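Local coordinates for Aureochrome1-like protein (Ochromonas danica, PDB 6I20) that probably senses blue light through a flavin-binding LOV domain of the PAS fold, as other aureochromes do, at residues 27-37 and 45-56. Residues are numbered along the deposited sequence; the frame is centred on the assembly and turned at random.
Sequences DNPIVYASQGF and LSEVLGRNCRFL. With FMN (flavin mononucleotide), chain E.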
loop_
_atom_site.group_PDB
_atom_site.type_symbol
_atom_site.label_atom_id
_atom_site.label_comp_id
_atom_site.label_asym_id
_atom_site.label_seq_id
_atom_site.Cartn_x
_atom_site.Cartn_y
_atom_site.Cartn_z
ATOM N N ASP A 27 -6.689 0.249 -13.865
ATOM C CA ASP A 27 -5.551 -0.239 -13.147
ATOM C C ASP A 27 -5.426 0.209 -11.701
ATOM O O ASP A 27 -4.361 0.109 -11.119
ATOM C CB ASP A 27 -4.234 0.067 -13.898
ATOM C CG ASP A 27 -3.164 -0.976 -13.624
ATOM O OD1 ASP A 27 -3.491 -2.102 -13.171
ATOM O OD2 ASP A 27 -1.953 -0.667 -13.853
ATOM N N ASN A 28 -6.534 0.642 -11.114
ATOM C CA ASN A 28 -6.588 0.916 -9.683
ATOM C C ASN A 28 -5.417 1.760 -9.179
ATOM O O ASN A 28 -4.667 1.359 -8.250
ATOM C CB ASN A 28 -6.660 -0.422 -8.914
ATOM C CG ASN A 28 -6.978 -0.268 -7.442
ATOM O OD1 ASN A 28 -7.612 0.703 -7.013
ATOM N ND2 ASN A 28 -6.527 -1.227 -6.662
ATOM N N PRO A 29 -5.259 2.955 -9.769
ATOM C CA PRO A 29 -4.109 3.777 -9.442
ATOM C C PRO A 29 -4.247 4.566 -8.145
ATOM O O PRO A 29 -5.360 4.799 -7.638
ATOM C CB PRO A 29 -4.068 4.739 -10.593
ATOM C CG PRO A 29 -5.504 4.969 -10.914
ATOM C CD PRO A 29 -6.100 3.599 -10.771
ATOM N N ILE A 30 -3.117 5.038 -7.686
ATOM C CA ILE A 30 -3.017 5.921 -6.537
ATOM C C ILE A 30 -3.654 7.275 -6.886
ATOM O O ILE A 30 -3.324 7.897 -7.905
ATOM C CB ILE A 30 -1.563 6.130 -6.131
ATOM C CG1 ILE A 30 -0.887 4.849 -5.697
ATOM C CG2 ILE A 30 -1.419 7.198 -5.056
ATOM C CD1 ILE A 30 0.639 5.001 -5.668
ATOM N N VAL A 31 -4.550 7.746 -6.000
ATOM C CA VAL A 31 -5.184 9.064 -6.103
ATOM C C VAL A 31 -4.757 9.996 -4.937
ATOM O O VAL A 31 -5.067 11.198 -4.998
ATOM C CB VAL A 31 -6.725 9.031 -6.221
ATOM C CG1 VAL A 31 -7.150 8.408 -7.543
ATOM C CG2 VAL A 31 -7.342 8.324 -5.022
ATOM N N TYR A 32 -4.041 9.485 -3.938
ATOM C CA TYR A 32 -3.533 10.307 -2.854
ATOM C C TYR A 32 -2.330 9.546 -2.285
ATOM O O TYR A 32 -2.414 8.316 -2.071
ATOM C CB TYR A 32 -4.593 10.492 -1.731
ATOM C CG TYR A 32 -4.130 11.455 -0.682
ATOM C CD1 TYR A 32 -3.366 11.017 0.398
ATOM C CD2 TYR A 32 -4.422 12.825 -0.795
ATOM C CE1 TYR A 32 -2.867 11.930 1.350
ATOM C CE2 TYR A 32 -3.959 13.732 0.135
ATOM C CZ TYR A 32 -3.172 13.279 1.189
ATOM O OH TYR A 32 -2.714 14.215 2.115
ATOM N N ALA A 33 -1.238 10.252 -2.000
ATOM C CA ALA A 33 -0.066 9.629 -1.355
ATOM C C ALA A 33 0.439 10.545 -0.287
ATOM O O ALA A 33 0.568 11.750 -0.502
ATOM C CB ALA A 33 1.047 9.359 -2.364
ATOM N N SER A 34 0.703 9.985 0.890
ATOM C CA SER A 34 1.206 10.810 1.982
ATOM C C SER A 34 2.657 11.186 1.852
ATOM O O SER A 34 3.441 10.488 1.184
ATOM C CB SER A 34 1.026 10.125 3.335
ATOM O OG SER A 34 1.952 9.076 3.513
ATOM N N GLN A 35 3.072 12.240 2.527
ATOM C CA GLN A 35 4.467 12.612 2.578
ATOM C C GLN A 35 5.361 11.486 3.037
ATOM O O GLN A 35 6.440 11.302 2.509
ATOM C CB GLN A 35 4.684 13.873 3.454
ATOM C CG GLN A 35 6.149 14.304 3.505
ATOM C CD GLN A 35 6.677 14.709 2.152
ATOM O OE1 GLN A 35 6.141 15.659 1.562
ATOM N NE2 GLN A 35 7.689 13.976 1.619
ATOM N N GLY A 36 4.903 10.726 4.018
ATOM C CA GLY A 36 5.683 9.615 4.541
ATOM C C GLY A 36 5.953 8.574 3.471
ATOM O O GLY A 36 7.046 8.012 3.421
ATOM N N PHE A 37 4.944 8.272 2.666
ATOM C CA PHE A 37 5.120 7.334 1.543
ATOM C C PHE A 37 6.175 7.843 0.570
ATOM O O PHE A 37 7.045 7.089 0.098
ATOM C CB PHE A 37 3.813 7.114 0.814
ATOM C CG PHE A 37 3.901 6.201 -0.376
ATOM C CD1 PHE A 37 3.777 4.827 -0.225
ATOM C CD2 PHE A 37 4.072 6.714 -1.643
ATOM C CE1 PHE A 37 3.848 3.977 -1.314
ATOM C CE2 PHE A 37 4.140 5.851 -2.731
ATOM C CZ PHE A 37 4.017 4.500 -2.578
ATOM N N LEU A 45 5.640 13.148 -5.510
ATOM C CA LEU A 45 4.188 12.952 -5.628
ATOM C C LEU A 45 3.738 12.860 -7.106
ATOM O O LEU A 45 2.902 12.021 -7.466
ATOM C CB LEU A 45 3.422 14.103 -4.940
ATOM C CG LEU A 45 1.908 13.939 -4.880
ATOM C CD1 LEU A 45 1.473 12.675 -4.131
ATOM C CD2 LEU A 45 1.312 15.172 -4.211
ATOM N N SER A 46 4.341 13.695 -7.945
ATOM C CA SER A 46 4.036 13.734 -9.374
ATOM C C SER A 46 4.458 12.468 -10.112
ATOM O O SER A 46 4.042 12.304 -11.269
ATOM C CB SER A 46 4.740 14.951 -9.976
ATOM O OG SER A 46 6.116 14.886 -9.662
ATOM N N GLU A 47 5.244 11.597 -9.495
ATOM C CA GLU A 47 5.653 10.330 -10.073
ATOM C C GLU A 47 4.798 9.169 -9.605
ATOM O O GLU A 47 4.951 8.056 -10.094
ATOM C CB GLU A 47 7.125 10.037 -9.718
ATOM C CG GLU A 47 8.075 11.021 -10.330
ATOM C CD GLU A 47 9.499 10.801 -9.930
ATOM O OE1 GLU A 47 9.812 10.746 -8.724
ATOM O OE2 GLU A 47 10.345 10.664 -10.839
ATOM N N VAL A 48 3.944 9.394 -8.598
ATOM C CA VAL A 48 3.149 8.299 -8.018
ATOM C C VAL A 48 1.658 8.401 -8.313
ATOM O O VAL A 48 0.990 7.396 -8.548
ATOM C CB VAL A 48 3.447 8.077 -6.560
ATOM C CG1 VAL A 48 4.909 7.938 -6.231
ATOM C CG2 VAL A 48 2.815 9.066 -5.699
ATOM N N LEU A 49 1.096 9.616 -8.283
ATOM C CA LEU A 49 -0.318 9.746 -8.588
ATOM C C LEU A 49 -0.589 9.239 -9.998
ATOM O O LEU A 49 0.205 9.490 -10.921
ATOM C CB LEU A 49 -0.797 11.166 -8.459
ATOM C CG LEU A 49 -0.707 11.793 -7.066
ATOM C CD1 LEU A 49 -1.113 13.242 -7.172
ATOM C CD2 LEU A 49 -1.511 11.045 -6.021
ATOM N N GLY A 50 -1.686 8.500 -10.163
ATOM C CA GLY A 50 -2.047 7.941 -11.481
ATOM C C GLY A 50 -1.377 6.632 -11.827
ATOM O O GLY A 50 -1.595 6.109 -12.932
ATOM N N ARG A 51 -0.567 6.103 -10.908
ATOM C CA ARG A 51 0.154 4.855 -11.089
ATOM C C ARG A 51 -0.338 3.789 -10.113
ATOM O O ARG A 51 -0.687 4.097 -8.980
ATOM C CB ARG A 51 1.660 5.083 -10.852
ATOM C CG ARG A 51 2.248 6.159 -11.764
ATOM C CD ARG A 51 2.449 5.609 -13.169
ATOM N NE ARG A 51 3.071 4.298 -13.171
ATOM C CZ ARG A 51 4.382 4.036 -13.072
ATOM N NH1 ARG A 51 4.757 2.804 -13.023
ATOM N NH2 ARG A 51 5.308 4.991 -13.059
ATOM N N ASN A 52 -0.396 2.539 -10.555
ATOM C CA ASN A 52 -0.587 1.403 -9.663
ATOM C C ASN A 52 0.671 1.214 -8.823
ATOM O O ASN A 52 1.795 1.310 -9.342
ATOM C CB ASN A 52 -0.877 0.145 -10.485
ATOM C CG ASN A 52 -1.207 -1.036 -9.622
ATOM O OD1 ASN A 52 -0.316 -1.618 -9.019
ATOM N ND2 ASN A 52 -2.498 -1.377 -9.548
ATOM N N CYS A 53 0.501 0.874 -7.551
ATOM C CA CYS A 53 1.616 0.759 -6.603
ATOM C C CYS A 53 2.622 -0.417 -6.871
ATOM O O CYS A 53 3.665 -0.494 -6.225
ATOM C CB CYS A 53 1.056 0.741 -5.156
ATOM S SG CYS A 53 1.996 1.692 -3.962
ATOM N N ARG A 54 2.336 -1.256 -7.876
ATOM C CA ARG A 54 3.238 -2.331 -8.201
ATOM C C ARG A 54 4.607 -1.837 -8.630
ATOM O O ARG A 54 5.531 -2.648 -8.740
ATOM C CB ARG A 54 2.654 -3.258 -9.259
ATOM C CG ARG A 54 2.700 -2.718 -10.663
ATOM C CD ARG A 54 2.249 -3.742 -11.692
ATOM N NE ARG A 54 0.846 -4.069 -11.603
ATOM C CZ ARG A 54 -0.133 -3.342 -12.126
ATOM N NH1 ARG A 54 0.106 -2.240 -12.820
ATOM N NH2 ARG A 54 -1.394 -3.726 -11.947
ATOM N N PHE A 55 4.768 -0.556 -8.951
ATOM C CA PHE A 55 6.101 -0.022 -9.247
ATOM C C PHE A 55 7.134 -0.201 -8.142
ATOM O O PHE A 55 8.338 -0.071 -8.354
ATOM C CB PHE A 55 6.070 1.453 -9.738
ATOM C CG PHE A 55 5.613 2.449 -8.692
ATOM C CD1 PHE A 55 6.487 2.909 -7.722
ATOM C CD2 PHE A 55 4.310 2.930 -8.687
ATOM C CE1 PHE A 55 6.057 3.811 -6.773
ATOM C CE2 PHE A 55 3.881 3.818 -7.713
ATOM C CZ PHE A 55 4.743 4.236 -6.742
ATOM N N LEU A 56 6.635 -0.485 -6.941
ATOM C CA LEU A 56 7.516 -0.801 -5.792
ATOM C C LEU A 56 8.084 -2.202 -5.803
ATOM O O LEU A 56 8.962 -2.521 -5.015
ATOM C CB LEU A 56 6.793 -0.525 -4.478
ATOM C CG LEU A 56 6.409 0.910 -4.212
ATOM C CD1 LEU A 56 5.666 1.003 -2.879
ATOM C CD2 LEU A 56 7.613 1.844 -4.191
HETATM N N1 FMN E . 2.198 -3.317 -3.580
HETATM C C2 FMN E . 3.441 -3.164 -3.072
HETATM O O2 FMN E . 4.340 -3.941 -3.470
HETATM N N3 FMN E . 3.765 -2.205 -2.172
HETATM C C4 FMN E . 2.836 -1.326 -1.687
HETATM O O4 FMN E . 3.161 -0.494 -0.799
HETATM C C4A FMN E . 1.517 -1.420 -2.215
HETATM N N5 FMN E . 0.544 -0.553 -1.788
HETATM C C5A FMN E . -0.715 -0.741 -2.255
HETATM C C6 FMN E . -1.752 0.115 -1.825
HETATM C C7 FMN E . -3.028 -0.027 -2.260
HETATM C C7M FMN E . -4.146 0.906 -1.741
HETATM C C8 FMN E . -3.370 -1.065 -3.193
HETATM C C8M FMN E . -4.775 -1.242 -3.669
HETATM C C9 FMN E . -2.378 -1.909 -3.631
HETATM C C9A FMN E . -1.070 -1.802 -3.180
HETATM N N10 FMN E . -0.038 -2.636 -3.681
HETATM C C10 FMN E . 1.215 -2.490 -3.159
HETATM C "C1'" FMN E . -0.337 -3.779 -4.535
HETATM C "C2'" FMN E . -0.316 -3.514 -6.044
HETATM O "O2'" FMN E . -0.826 -2.193 -6.281
HETATM C "C3'" FMN E . -1.206 -4.529 -6.746
HETATM O "O3'" FMN E . -2.538 -4.531 -6.204
HETATM C "C4'" FMN E . -0.681 -5.947 -6.737
HETATM O "O4'" FMN E . 0.665 -5.925 -7.243
HETATM C "C5'" FMN E . -1.542 -6.861 -7.672
HETATM O "O5'" FMN E . -1.941 -6.125 -8.876
HETATM P P FMN E . -2.267 -7.004 -10.188
HETATM O O1P FMN E . -2.554 -6.038 -11.272
HETATM O O2P FMN E . -1.075 -7.830 -10.441
HETATM O O3P FMN E . -3.471 -7.836 -9.767
HETATM O O HOH W 1 -2.369 0.559 -6.691
#
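Asp27 and Arg54 meet end-on, carboxylate and guanidinium almost coplanar (15° between planes): Arg54 NH1 donates to Asp27 OD2 (2.8 Å) and NH2 to OD1, each on a syn lone pair. Arg54 NH2 gives its other N-H to FMN O1P, 2.7 Å away, so two adjacent edges of the guanidinium each meet an anion, while Asn52 OD1 lies over one face. With Arg54 replaced by alanine, the Asp27 carboxylate would probably lose its salt-bridge mate and the phosphate one of its grips.

Asn52 can be followed outward. Its CB packs against Asp27 O and OD2; CG stands anti to the backbone N (chi1 -175°), which lets the amide span from Asp27 to the flavin ribityl chain. There Asn52 ND2 gives a nearly straight bond to Asp27 O (2.9 Å), and OD1 accepts both from FMN O2' and from Arg54 N, closing an Asx turn. A water adds a bridge between Asn28 O, Cys53 N and O2'.

Further along, Ile30 N donates to Arg51 O and Gly50 N to Ile30 O, clamping the strand edge to the type II turn from Val48 to Arg51. Ile30 CD1 meets the edge of the Phe55 ring at CE2, 4.0 Å away, and Ala33 CB sits against Leu45 CD1 and Val48 CG2. In one of two modelled positions of the Cys53 thiol, SG touches Ile30 CD1 and is approached obliquely by Phe37 CZ. In that position Cys53 SG lies 3.4 Å from FMN N5 and close to C4A, the carbon to which the LOV cysteine adds in light: with the Asn-Cys-Arg-Phe-Leu sequence, the hallmark of a LOV photosensor site.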